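Peptidase, C14 family (Geobacter sulfurreducens PCA, PDB 3BIJ) is probably a caspase-like cysteine endopeptidase of the C14 family, though its activity and natural substrates remain unknown. Local coordinates at residues T52-T56 and R57-I61; G108-I111 and D112-Y116; Y116-L119 and G120-A123; Y183-I186 and Q187-K191; G221-T224 and G225-R229. All blocks are in the same frame, centred on the assembly; numbering follows the deposited sequence.

Interaction 1 of 5, residues T52-T56 and R57-I61; sequences TKAAT and RAKVI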
loop_
_atom_site.group_PDB
_atom_site.type_symbol
_atom_site.label_atom_id
_atom_site.label_comp_id
_atom_site.label_asym_id
_atom_site.label_seq_id
_atom_site.Cartn_x
_atom_site.Cartn_y
_atom_site.Cartn_z
ATOM N N THR A 52 32.582 -8.173 -15.868
ATOM C CA THR A 52 32.996 -7.054 -15.026
ATOM C C THR A 52 34.429 -6.546 -15.263
ATOM O O THR A 52 34.666 -5.762 -16.185
ATOM C CB THR A 52 32.808 -7.395 -13.542
ATOM O OG1 THR A 52 33.743 -8.399 -13.165
ATOM C CG2 THR A 52 31.409 -7.921 -13.297
ATOM N N LYS A 53 35.384 -6.987 -14.446
ATOM C CA LYS A 53 36.775 -6.537 -14.582
ATOM C C LYS A 53 37.283 -6.561 -16.005
ATOM O O LYS A 53 38.102 -5.736 -16.391
ATOM C CB LYS A 53 37.701 -7.390 -13.725
ATOM C CG LYS A 53 37.664 -7.051 -12.257
ATOM C CD LYS A 53 38.870 -7.634 -11.548
ATOM C CE LYS A 53 38.987 -7.090 -10.127
ATOM N NZ LYS A 53 40.254 -7.556 -9.482
ATOM N N ALA A 54 36.789 -7.519 -16.776
ATOM C CA ALA A 54 37.193 -7.672 -18.159
ATOM C C ALA A 54 36.472 -6.688 -19.086
ATOM O O ALA A 54 36.971 -6.377 -20.169
ATOM C CB ALA A 54 36.937 -9.116 -18.610
ATOM N N ALA A 55 35.304 -6.200 -18.675
ATOM C CA ALA A 55 34.546 -5.271 -19.517
ATOM C C ALA A 55 34.991 -3.829 -19.340
ATOM O O ALA A 55 34.267 -3.015 -18.776
ATOM C CB ALA A 55 33.053 -5.396 -19.222
ATOM N N THR A 56 36.178 -3.511 -19.840
ATOM C CA THR A 56 36.701 -2.158 -19.717
ATOM C C THR A 56 36.479 -1.342 -20.981
ATOM O O THR A 56 36.128 -1.890 -22.020
ATOM C CB THR A 56 38.196 -2.176 -19.454
ATOM O OG1 THR A 56 38.877 -2.570 -20.651
ATOM C CG2 THR A 56 38.521 -3.154 -18.346
ATOM N N ARG A 57 36.689 -0.032 -20.891
ATOM C CA ARG A 57 36.527 0.832 -22.048
ATOM C C ARG A 57 37.416 0.313 -23.180
ATOM O O ARG A 57 36.935 0.018 -24.272
ATOM C CB ARG A 57 36.911 2.276 -21.707
ATOM C CG ARG A 57 35.858 3.084 -20.957
ATOM C CD ARG A 57 36.376 4.488 -20.644
ATOM N NE ARG A 57 36.827 5.159 -21.853
ATOM C CZ ARG A 57 36.007 5.644 -22.773
ATOM N NH1 ARG A 57 34.694 5.543 -22.610
ATOM N NH2 ARG A 57 36.496 6.201 -23.870
ATOM N N ALA A 58 38.712 0.180 -22.911
ATOM C CA ALA A 58 39.660 -0.294 -23.925
ATOM C C ALA A 58 39.240 -1.589 -24.623
ATOM O O ALA A 58 39.137 -1.618 -25.849
ATOM C CB ALA A 58 41.039 -0.465 -23.302
ATOM N N LYS A 59 38.997 -2.646 -23.845
ATOM C CA LYS A 59 38.595 -3.942 -24.399
ATOM C C LYS A 59 37.296 -3.931 -25.202
ATOM O O LYS A 59 37.230 -4.525 -26.281
ATOM C CB LYS A 59 38.492 -4.994 -23.291
ATOM C CG LYS A 59 39.827 -5.411 -22.700
ATOM C CD LYS A 59 39.663 -6.647 -21.820
ATOM C CE LYS A 59 40.960 -7.007 -21.096
ATOM N NZ LYS A 59 40.789 -8.145 -20.141
ATOM N N VAL A 60 36.265 -3.272 -24.672
ATOM C CA VAL A 60 34.980 -3.186 -25.357
ATOM C C VAL A 60 35.128 -2.426 -26.676
ATOM O O VAL A 60 34.662 -2.892 -27.709
ATOM C CB VAL A 60 33.915 -2.475 -24.476
ATOM C CG1 VAL A 60 32.666 -2.194 -25.291
ATOM C CG2 VAL A 60 33.566 -3.340 -23.275
ATOM N N ILE A 61 35.780 -1.264 -26.640
ATOM C CA ILE A 61 35.970 -0.452 -27.841
ATOM C C ILE A 61 36.751 -1.222 -28.886
ATOM O O ILE A 61 36.405 -1.220 -30.066
ATOM C CB ILE A 61 36.711 0.852 -27.513
ATOM C CG1 ILE A 61 35.825 1.730 -26.625
ATOM C CG2 ILE A 61 37.063 1.595 -28.781
ATOM C CD1 ILE A 61 36.546 2.915 -26.017
#
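Thr56 grips the first turn of the helix with two oxygens at once. Its OG1 lies between the backbone N and the carbonyl carbon (chi1 72°), a rotation that faces it into the turn, where it accepts from Lys59 N at 3.2 Å along a nearly straight N-H line (167°). Its own carbonyl takes the next amide, Val60 N to Thr56 O at 3.0 Å. This inner side is the tight part: Val60 CG2 comes alongside the same carbonyl, 3.2 Å from Thr56 O, and also borders the backbone of Ala55, whose methyl is buried against Leu11 and Leu50. Thr56 is thus a classic N-cap, and it opens helix 57-70, the connection of a beta-alpha-beta crossover from strand 46-51 to the parallel strand 76-89, with strand 4-10 lying between them in the sheet. Ahead of the cap, Ala55 makes an inverse gamma turn that redirects the chain toward the helix. The solvent side is looser. There Lys59 runs extended back along the loop, its CD 3.2 Å from Ala54 O, while NZ passes Ala54 CA at 4.1 Å without a polar bond to the loop. Arg57 leaves in another direction: its chain bends at chi3 (55°), Ile61 CD1 covers one face of the guanidinium near its margin, 3.9 Å from the plane, and the group forms a salt bridge with Glu114.

Interaction 2 of 5, residues G108-I111 and D112-Y116; sequences GELI and DDELY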
loop_
_atom_site.group_PDB
_atom_site.type_symbol
_atom_site.label_atom_id
_atom_site.label_comp_id
_atom_site.label_asym_id
_atom_site.label_seq_id
_atom_site.Cartn_x
_atom_site.Cartn_y
_atom_site.Cartn_z
ATOM N N GLY A 108 35.232 2.803 -16.677
ATOM C CA GLY A 108 34.594 4.098 -16.597
ATOM C C GLY A 108 33.354 4.067 -17.481
ATOM O O GLY A 108 32.899 2.990 -17.884
ATOM N N GLU A 109 32.806 5.230 -17.812
ATOM C CA GLU A 109 31.596 5.262 -18.632
ATOM C C GLU A 109 31.858 5.404 -20.120
ATOM O O GLU A 109 32.759 6.120 -20.542
ATOM C CB GLU A 109 30.671 6.395 -18.174
ATOM C CG GLU A 109 30.294 6.296 -16.717
ATOM C CD GLU A 109 29.532 7.492 -16.234
ATOM O OE1 GLU A 109 28.397 7.700 -16.706
ATOM O OE2 GLU A 109 30.067 8.226 -15.380
ATOM N N LEU A 110 31.059 4.709 -20.913
ATOM C CA LEU A 110 31.187 4.768 -22.353
ATOM C C LEU A 110 30.014 5.612 -22.799
ATOM O O LEU A 110 28.876 5.176 -22.688
ATOM C CB LEU A 110 31.083 3.360 -22.940
ATOM C CG LEU A 110 31.162 3.220 -24.458
ATOM C CD1 LEU A 110 32.550 3.598 -24.942
ATOM C CD2 LEU A 110 30.829 1.807 -24.850
ATOM N N ILE A 111 30.279 6.826 -23.278
ATOM C CA ILE A 111 29.209 7.717 -23.718
ATOM C C ILE A 111 28.458 7.124 -24.898
ATOM O O ILE A 111 29.066 6.592 -25.829
ATOM C CB ILE A 111 29.742 9.113 -24.132
ATOM C CG1 ILE A 111 30.159 9.908 -22.897
ATOM C CG2 ILE A 111 28.646 9.898 -24.835
ATOM C CD1 ILE A 111 31.285 9.287 -22.100
ATOM N N ASP A 112 27.134 7.231 -24.868
ATOM C CA ASP A 112 26.316 6.687 -25.945
ATOM C C ASP A 112 26.841 7.045 -27.334
ATOM O O ASP A 112 26.718 6.263 -28.279
ATOM C CB ASP A 112 24.854 7.135 -25.794
ATOM C CG ASP A 112 24.695 8.644 -25.757
ATOM O OD1 ASP A 112 23.560 9.109 -25.502
ATOM O OD2 ASP A 112 25.690 9.365 -25.976
ATOM N N ASP A 113 27.430 8.224 -27.466
ATOM C CA ASP A 113 27.964 8.632 -28.754
ATOM C C ASP A 113 29.139 7.766 -29.179
ATOM O O ASP A 113 29.282 7.447 -30.352
ATOM C CB ASP A 113 28.371 10.104 -28.710
ATOM C CG ASP A 113 27.185 11.034 -28.889
ATOM O OD1 ASP A 113 27.144 12.106 -28.234
ATOM O OD2 ASP A 113 26.295 10.687 -29.699
ATOM N N GLU A 114 29.983 7.386 -28.227
ATOM C CA GLU A 114 31.126 6.541 -28.550
ATOM C C GLU A 114 30.644 5.195 -29.093
ATOM O O GLU A 114 31.227 4.658 -30.031
ATOM C CB GLU A 114 31.989 6.305 -27.312
ATOM C CG GLU A 114 32.376 7.568 -26.556
ATOM C CD GLU A 114 33.361 7.294 -25.430
ATOM O OE1 GLU A 114 34.563 7.115 -25.722
ATOM O OE2 GLU A 114 32.927 7.245 -24.253
ATOM N N LEU A 115 29.584 4.651 -28.496
ATOM C CA LEU A 115 29.022 3.372 -28.927
ATOM C C LEU A 115 28.354 3.537 -30.284
ATOM O O LEU A 115 28.562 2.737 -31.196
ATOM C CB LEU A 115 27.990 2.879 -27.912
ATOM C CG LEU A 115 27.219 1.622 -28.301
ATOM C CD1 LEU A 115 28.174 0.452 -28.457
ATOM C CD2 LEU A 115 26.161 1.333 -27.250
ATOM N N TYR A 116 27.538 4.577 -30.406
ATOM C CA TYR A 116 26.854 4.841 -31.656
ATOM C C TYR A 116 27.865 4.971 -32.783
ATOM O O TYR A 116 27.663 4.412 -33.859
ATOM C CB TYR A 116 26.014 6.116 -31.543
ATOM C CG TYR A 116 24.807 5.971 -30.646
ATOM C CD1 TYR A 116 24.144 7.095 -30.142
ATOM C CD2 TYR A 116 24.334 4.707 -30.287
ATOM C CE1 TYR A 116 23.040 6.962 -29.294
ATOM C CE2 TYR A 116 23.241 4.560 -29.450
ATOM C CZ TYR A 116 22.597 5.689 -28.952
ATOM O OH TYR A 116 21.523 5.531 -28.102
#
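At Ile111 the short strand 109-111 passes straight into helix 112-119, the axes of the two short segments making an angle of 65° and approaching to 5.3 Å. Ile111 is the N-cap and Glu114 the third residue of the helix, and the contact is the half of a capping box in which that third side chain folds back on the N-cap amide; isoleucine has no polar side chain to supply the other half. Glu114 sets CG beside its backbone N (chi1 -51°) and runs on extended, which carries the carboxylate back over the strand end. There OE2 accepts from Ile111 N at 2.9 Å, met on its anti side and only 16° out of the carboxylate plane. The other oxygen, OE1, is engaged by Arg57 in a salt bridge, so the two ends of the carboxylate are held by different elements and its rotation is probably well fixed; the arginine would also be expected to favour the charged form. The carbonyl of Ile111 turns into the helix, where it receives two weak bonds, from Glu114 N at 2.7 Å and Leu115 N at 3.3 Å. Apolar branches close round the glutamate stem. Leu110 passes it at a slant, its CD1 3.6 Å from Glu114 CB, and Leu110 CD2 reaches Leu115 CB at 4.3 Å. Ile111 itself is covered by Tyr183 and Ile186 of helix 180-189. Its CD1 ends 3.4 Å from Glu114 OE2, beside the oxygen that holds its own amide.

Interaction 3 of 5, residues Y116-L119 and G120-A123; sequences YALL and GKFA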
loop_
_atom_site.group_PDB
_atom_site.type_symbol
_atom_site.label_atom_id
_atom_site.label_comp_id
_atom_site.label_asym_id
_atom_site.label_seq_id
_atom_site.Cartn_x
_atom_site.Cartn_y
_atom_site.Cartn_z
ATOM N N TYR A 116 27.538 4.577 -30.406
ATOM C CA TYR A 116 26.854 4.841 -31.656
ATOM C C TYR A 116 27.865 4.971 -32.783
ATOM O O TYR A 116 27.663 4.412 -33.859
ATOM C CB TYR A 116 26.014 6.116 -31.543
ATOM C CG TYR A 116 24.807 5.971 -30.646
ATOM C CD1 TYR A 116 24.144 7.095 -30.142
ATOM C CD2 TYR A 116 24.334 4.707 -30.287
ATOM C CE1 TYR A 116 23.040 6.962 -29.294
ATOM C CE2 TYR A 116 23.241 4.560 -29.450
ATOM C CZ TYR A 116 22.597 5.689 -28.952
ATOM O OH TYR A 116 21.523 5.531 -28.102
ATOM N N ALA A 117 28.959 5.688 -32.541
ATOM C CA ALA A 117 29.979 5.870 -33.577
ATOM C C ALA A 117 30.611 4.535 -33.951
ATOM O O ALA A 117 30.865 4.259 -35.131
ATOM C CB ALA A 117 31.060 6.836 -33.108
ATOM N N LEU A 118 30.870 3.707 -32.944
ATOM C CA LEU A 118 31.460 2.396 -33.176
ATOM C C LEU A 118 30.534 1.566 -34.070
ATOM O O LEU A 118 30.985 0.892 -35.005
ATOM C CB LEU A 118 31.703 1.681 -31.841
ATOM C CG LEU A 118 33.131 1.664 -31.278
ATOM C CD1 LEU A 118 33.804 2.996 -31.485
ATOM C CD2 LEU A 118 33.082 1.318 -29.808
ATOM N N LEU A 119 29.234 1.623 -33.797
ATOM C CA LEU A 119 28.281 0.872 -34.604
ATOM C C LEU A 119 28.253 1.388 -36.041
ATOM O O LEU A 119 27.890 0.656 -36.965
ATOM C CB LEU A 119 26.880 0.968 -33.997
ATOM C CG LEU A 119 26.721 0.345 -32.608
ATOM C CD1 LEU A 119 25.291 0.517 -32.148
ATOM C CD2 LEU A 119 27.086 -1.125 -32.635
ATOM N N GLY A 120 28.643 2.650 -36.218
ATOM C CA GLY A 120 28.646 3.257 -37.537
ATOM C C GLY A 120 29.838 2.841 -38.373
ATOM O O GLY A 120 29.927 3.184 -39.553
ATOM N N LYS A 121 30.758 2.100 -37.767
ATOM C CA LYS A 121 31.949 1.645 -38.479
ATOM C C LYS A 121 31.755 0.302 -39.180
ATOM O O LYS A 121 32.680 -0.216 -39.808
ATOM C CB LYS A 121 33.140 1.542 -37.523
ATOM C CG LYS A 121 33.685 2.876 -37.064
ATOM C CD LYS A 121 34.827 2.688 -36.096
ATOM C CE LYS A 121 35.307 4.031 -35.575
ATOM N NZ LYS A 121 36.377 3.894 -34.531
ATOM N N PHE A 122 30.555 -0.261 -39.072
ATOM C CA PHE A 122 30.259 -1.542 -39.702
ATOM C C PHE A 122 29.904 -1.386 -41.175
ATOM O O PHE A 122 29.443 -0.329 -41.603
ATOM C CB PHE A 122 29.113 -2.262 -38.973
ATOM C CG PHE A 122 29.511 -2.874 -37.654
ATOM C CD1 PHE A 122 29.600 -2.098 -36.506
ATOM C CD2 PHE A 122 29.837 -4.227 -37.570
ATOM C CE1 PHE A 122 30.006 -2.660 -35.297
ATOM C CE2 PHE A 122 30.244 -4.793 -36.363
ATOM C CZ PHE A 122 30.329 -4.009 -35.230
ATOM N N ALA A 123 30.115 -2.458 -41.934
ATOM C CA ALA A 123 29.841 -2.498 -43.371
ATOM C C ALA A 123 28.413 -2.089 -43.698
ATOM O O ALA A 123 27.621 -1.798 -42.803
ATOM C CB ALA A 123 30.109 -3.897 -43.908
#
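The Phe122 ring turns an edge to the carbonyl end of the helix: Leu119 O lies near the ring plane, 3.3 Å from Phe122 CD1, and Leu119 C is in that plane as well. Leu118 O approaches obliquely, 3.6 Å from the same CD1. Beyond the two segments the ring stacks with Phe77 and packs against Ile64 and Ala67 of helix 57-70. CG of Phe122 stands beside its backbone N (chi1 -75°), which swings the ring back toward Leu118 and Leu119 and brings CE1 to 4.2 Å from Leu119 CD2. The backbone that allows this is the C-terminal end of helix 112-119, closed by a type I beta turn from Leu119 to Phe122 that starts the chain toward strand 127-133 of the central sheet. Gly120 N is shared weakly between Tyr116 O at 3.1 Å and Ala117 O at 3.0 Å, so the helical pattern slackens there. The firmer bond comes one residue later, from Lys121 N to Leu118 O at 3.0 Å, with the donor well above the carbonyl plane. On the exposed flank Lys121 runs extended back alongside the last turn, its NZ 4.1 Å from Leu118 CD1.

Interaction 4 of 5, residues Y183-I186 and Q187-K191; sequences YDTI and QQKTK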
loop_
_atom_site.group_PDB
_atom_site.type_symbol
_atom_site.label_atom_id
_atom_site.label_comp_id
_atom_site.label_asym_id
_atom_site.label_seq_id
_atom_site.Cartn_x
_atom_site.Cartn_y
_atom_site.Cartn_z
ATOM N N TYR A 183 36.239 12.912 -18.516
ATOM C CA TYR A 183 35.002 12.959 -19.282
ATOM C C TYR A 183 34.891 14.186 -20.167
ATOM O O TYR A 183 34.293 14.136 -21.240
ATOM C CB TYR A 183 33.792 12.859 -18.346
ATOM C CG TYR A 183 33.623 11.467 -17.799
ATOM C CD1 TYR A 183 33.272 10.418 -18.640
ATOM C CD2 TYR A 183 33.907 11.174 -16.461
ATOM C CE1 TYR A 183 33.213 9.116 -18.178
ATOM C CE2 TYR A 183 33.851 9.862 -15.984
ATOM C CZ TYR A 183 33.504 8.839 -16.857
ATOM O OH TYR A 183 33.460 7.534 -16.423
ATOM N N ASP A 184 35.468 15.297 -19.732
ATOM C CA ASP A 184 35.398 16.493 -20.550
ATOM C C ASP A 184 36.156 16.265 -21.847
ATOM O O ASP A 184 35.740 16.734 -22.906
ATOM C CB ASP A 184 35.964 17.702 -19.806
ATOM C CG ASP A 184 35.032 18.195 -18.711
ATOM O OD1 ASP A 184 33.815 18.299 -18.983
ATOM O OD2 ASP A 184 35.506 18.484 -17.587
ATOM N N THR A 185 37.265 15.541 -21.771
ATOM C CA THR A 185 38.047 15.259 -22.969
ATOM C C THR A 185 37.248 14.375 -23.911
ATOM O O THR A 185 37.163 14.640 -25.105
ATOM C CB THR A 185 39.358 14.550 -22.621
ATOM O OG1 THR A 185 40.184 15.437 -21.859
ATOM C CG2 THR A 185 40.093 14.142 -23.884
ATOM N N ILE A 186 36.662 13.320 -23.358
ATOM C CA ILE A 186 35.858 12.392 -24.130
ATOM C C ILE A 186 34.706 13.125 -24.802
ATOM O O ILE A 186 34.459 12.955 -25.993
ATOM C CB ILE A 186 35.278 11.297 -23.219
ATOM C CG1 ILE A 186 36.416 10.469 -22.624
ATOM C CG2 ILE A 186 34.311 10.423 -23.998
ATOM C CD1 ILE A 186 35.967 9.400 -21.665
ATOM N N GLN A 187 34.014 13.948 -24.021
ATOM C CA GLN A 187 32.862 14.698 -24.506
ATOM C C GLN A 187 33.198 15.652 -25.656
ATOM O O GLN A 187 32.327 15.974 -26.472
ATOM C CB GLN A 187 32.233 15.486 -23.346
ATOM C CG GLN A 187 30.720 15.722 -23.460
ATOM C CD GLN A 187 29.904 14.445 -23.259
ATOM O OE1 GLN A 187 29.682 13.661 -24.196
ATOM N NE2 GLN A 187 29.467 14.226 -22.026
ATOM N N GLN A 188 34.457 16.092 -25.725
ATOM C CA GLN A 188 34.907 17.025 -26.769
ATOM C C GLN A 188 35.539 16.372 -27.993
ATOM O O GLN A 188 35.654 17.002 -29.046
ATOM C CB GLN A 188 35.898 18.038 -26.186
ATOM C CG GLN A 188 35.256 19.075 -25.288
ATOM C CD GLN A 188 34.371 20.039 -26.062
ATOM O OE1 GLN A 188 33.527 19.622 -26.863
ATOM N NE2 GLN A 188 34.553 21.336 -25.822
ATOM N N LYS A 189 35.958 15.118 -27.849
ATOM C CA LYS A 189 36.575 14.389 -28.950
ATOM C C LYS A 189 35.613 13.347 -29.533
ATOM O O LYS A 189 36.007 12.516 -30.358
ATOM C CB LYS A 189 37.871 13.707 -28.479
ATOM C CG LYS A 189 37.672 12.563 -27.492
ATOM C CD LYS A 189 38.992 12.048 -26.943
ATOM C CE LYS A 189 39.901 11.523 -28.042
ATOM N NZ LYS A 189 41.246 11.188 -27.501
ATOM N N THR A 190 34.359 13.378 -29.087
ATOM C CA THR A 190 33.351 12.450 -29.593
ATOM C C THR A 190 32.175 13.229 -30.166
ATOM O O THR A 190 31.232 13.574 -29.453
ATOM C CB THR A 190 32.823 11.475 -28.491
ATOM O OG1 THR A 190 32.305 12.222 -27.383
ATOM C CG2 THR A 190 33.933 10.555 -28.008
ATOM N N LYS A 191 32.248 13.509 -31.462
ATOM C CA LYS A 191 31.195 14.246 -32.154
ATOM C C LYS A 191 29.961 13.349 -32.195
ATOM O O LYS A 191 30.072 12.131 -32.361
ATOM C CB LYS A 191 31.637 14.603 -33.587
ATOM C CG LYS A 191 31.165 15.976 -34.106
ATOM C CD LYS A 191 31.856 17.137 -33.379
ATOM C CE LYS A 191 31.543 18.498 -34.019
ATOM N NZ LYS A 191 30.104 18.884 -33.933
#
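Ile186 and Thr190 run abreast in the same direction, four residues apart near the C-terminal end of helix 180-189, where the threonine hydroxyl bonds back to the helix backbone. Their methyls touch, Ile186 CG2 to Thr190 CG2 at 4.0 Å, while the hydroxyl, held between its backbone N and carbonyl carbon (chi1 56°), swings in to donate to the carbonyl behind it, Thr190 OG1 to Ile186 O at 2.7 Å. That oxygen is gripped twice: Lys189 N donates to it at 3.2 Å from the opposite face of the carbonyl plane, and neither donor lies in the plane. Beside this pair, Lys189 is set against Thr185 at an angle. Its CG rests on the threonine backbone, 3.2 Å from Thr185 O, and the chain then passes Thr185 CG2 with CD at 3.9 Å before bending at chi3 toward solvent. The backbone changes character along the segment. Gln187 N reaches Tyr183 O in a regular helical bond of 2.8 Å, whereas Gln188 N and Lys189 N each divide between the third residue back and a weak bond to the fourth. One side of this helix faces strand 109-111 and helix 112-119: Tyr183 OH bonds to Glu109 N, and Thr190 lies beside Glu114. Thr185 OG1 turns back within the helix to Glu181 O, while Gln188 CG lies 3.4 Å from Asp184 O.

Interaction 5 of 5, residues G221-T224 and G225-R229; sequences GAFT and GQLLR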
loop_
_atom_site.group_PDB
_atom_site.type_symbol
_atom_site.label_atom_id
_atom_site.label_comp_id
_atom_site.label_asym_id
_atom_site.label_seq_id
_atom_site.Cartn_x
_atom_site.Cartn_y
_atom_site.Cartn_z
ATOM N N GLY A 221 18.625 -10.576 -15.498
ATOM C CA GLY A 221 17.752 -9.424 -15.584
ATOM C C GLY A 221 16.310 -9.816 -15.835
ATOM O O GLY A 221 16.028 -10.899 -16.335
ATOM N N ALA A 222 15.386 -8.943 -15.477
ATOM C CA ALA A 222 13.988 -9.242 -15.703
ATOM C C ALA A 222 13.797 -9.481 -17.200
ATOM O O ALA A 222 13.183 -10.464 -17.609
ATOM C CB ALA A 222 13.115 -8.073 -15.232
ATOM N N PHE A 223 14.332 -8.577 -18.013
ATOM C CA PHE A 223 14.213 -8.697 -19.463
ATOM C C PHE A 223 14.879 -9.984 -19.984
ATOM O O PHE A 223 14.246 -10.809 -20.649
ATOM C CB PHE A 223 14.833 -7.468 -20.151
ATOM C CG PHE A 223 15.065 -7.652 -21.628
ATOM C CD1 PHE A 223 14.043 -8.100 -22.468
ATOM C CD2 PHE A 223 16.312 -7.387 -22.180
ATOM C CE1 PHE A 223 14.266 -8.280 -23.840
ATOM C CE2 PHE A 223 16.547 -7.564 -23.540
ATOM C CZ PHE A 223 15.523 -8.011 -24.373
ATOM N N THR A 224 16.155 -10.152 -19.669
ATOM C CA THR A 224 16.887 -11.325 -20.124
ATOM C C THR A 224 16.198 -12.631 -19.707
ATOM O O THR A 224 16.109 -13.589 -20.488
ATOM C CB THR A 224 18.343 -11.320 -19.586
ATOM O OG1 THR A 224 18.993 -10.106 -19.986
ATOM C CG2 THR A 224 19.113 -12.506 -20.132
ATOM N N GLY A 225 15.705 -12.666 -18.479
ATOM C CA GLY A 225 15.026 -13.855 -17.997
ATOM C C GLY A 225 13.849 -14.224 -18.881
ATOM O O GLY A 225 13.656 -15.394 -19.203
ATOM N N GLN A 226 13.050 -13.236 -19.275
ATOM C CA GLN A 226 11.914 -13.521 -20.127
ATOM C C GLN A 226 12.345 -13.787 -21.560
ATOM O O GLN A 226 11.662 -14.504 -22.302
ATOM C CB GLN A 226 10.906 -12.384 -20.082
ATOM C CG GLN A 226 10.274 -12.262 -18.726
ATOM C CD GLN A 226 9.623 -13.550 -18.276
ATOM O OE1 GLN A 226 9.722 -13.934 -17.113
ATOM N NE2 GLN A 226 8.944 -14.224 -19.192
ATOM N N LEU A 227 13.474 -13.209 -21.963
ATOM C CA LEU A 227 13.970 -13.458 -23.308
ATOM C C LEU A 227 14.279 -14.962 -23.360
ATOM O O LEU A 227 13.839 -15.658 -24.269
ATOM C CB LEU A 227 15.229 -12.612 -23.589
ATOM C CG LEU A 227 15.957 -12.704 -24.943
ATOM C CD1 LEU A 227 16.905 -11.499 -25.153
ATOM C CD2 LEU A 227 16.737 -13.999 -24.987
ATOM N N LEU A 228 15.005 -15.468 -22.367
ATOM C CA LEU A 228 15.329 -16.890 -22.334
ATOM C C LEU A 228 14.084 -17.765 -22.229
ATOM O O LEU A 228 14.036 -18.869 -22.774
ATOM C CB LEU A 228 16.260 -17.195 -21.161
ATOM C CG LEU A 228 17.591 -16.453 -21.223
ATOM C CD1 LEU A 228 18.368 -16.644 -19.924
ATOM C CD2 LEU A 228 18.368 -16.939 -22.404
ATOM N N ARG A 229 13.065 -17.284 -21.534
ATOM C CA ARG A 229 11.859 -18.093 -21.397
ATOM C C ARG A 229 11.070 -18.269 -22.708
ATOM O O ARG A 229 10.548 -19.352 -22.964
ATOM C CB ARG A 229 10.965 -17.524 -20.285
ATOM C CG ARG A 229 9.603 -18.204 -20.179
ATOM C CD ARG A 229 9.129 -18.420 -18.743
ATOM N NE ARG A 229 9.663 -19.650 -18.179
ATOM C CZ ARG A 229 9.053 -20.366 -17.238
ATOM N NH1 ARG A 229 9.606 -21.478 -16.771
ATOM N NH2 ARG A 229 7.878 -19.977 -16.768
#
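Phe223 and Leu227 both carry CG anti to the backbone N (chi1 166° and 179°), and this shared rotation brings their ends together one helical turn apart. Leu227 CD1 comes to 3.8 Å from Phe223 CZ, obliquely to the ring, and the pair packs on Phe131 of strand 127-133 and Ile247 of helix 240-250. Thr224 is turned differently: with chi1 at -56°, OG1 stands beside its backbone N and bonds to Asp133 OD2, while CG2 runs along the helix to 4.2 Å from Leu228 CD1. Leu228 also lays its CG 3.3 Å from Thr224 O, against the carbonyl that receives its own amide, Leu228 N to Thr224 O at 2.9 Å. The backbone is regular throughout. Gly221 takes the N-cap position and its carbonyl accepts from Gly225 N at 2.8 Å, while Leu227 N meets Phe223 O at the same length, nearly end-on. Gly221 has no side chain to cap the helix; its N bonds to Asp32 OD2 of helix 29-42. The far end of the segment meets another chain, where Arg229 makes a salt bridge with Asp97 of the second subunit. With its apolar pair pressed on the sheet and helices 29-42 and 240-250 beside it, helix 222-231 forms part of one helical layer of the alpha/beta/alpha sandwich characteristic of caspase-like proteins.

In the fold
Interactions 1 to 4 form a connected group, whereas interaction 5 stands apart, about 23 Å from interaction 4 at the nearest atoms and across the chain's centre from interactions 2, 3 and 4. Interactions 2 and 5 are the buried ones: the first relies on a carboxylate at a helix start, the second on apolar packing along a helix bound to the sheet. The other three are partly buried, with lysines on their outer flanks. Interactions 2 and 3 treat the two ends of helix 112-119 and share Tyr116. Interactions 1 and 4 reach interaction 2 from two different helices, 57-70 and 180-189, the one by a salt bridge and the other by a hydrogen bond of Tyr183.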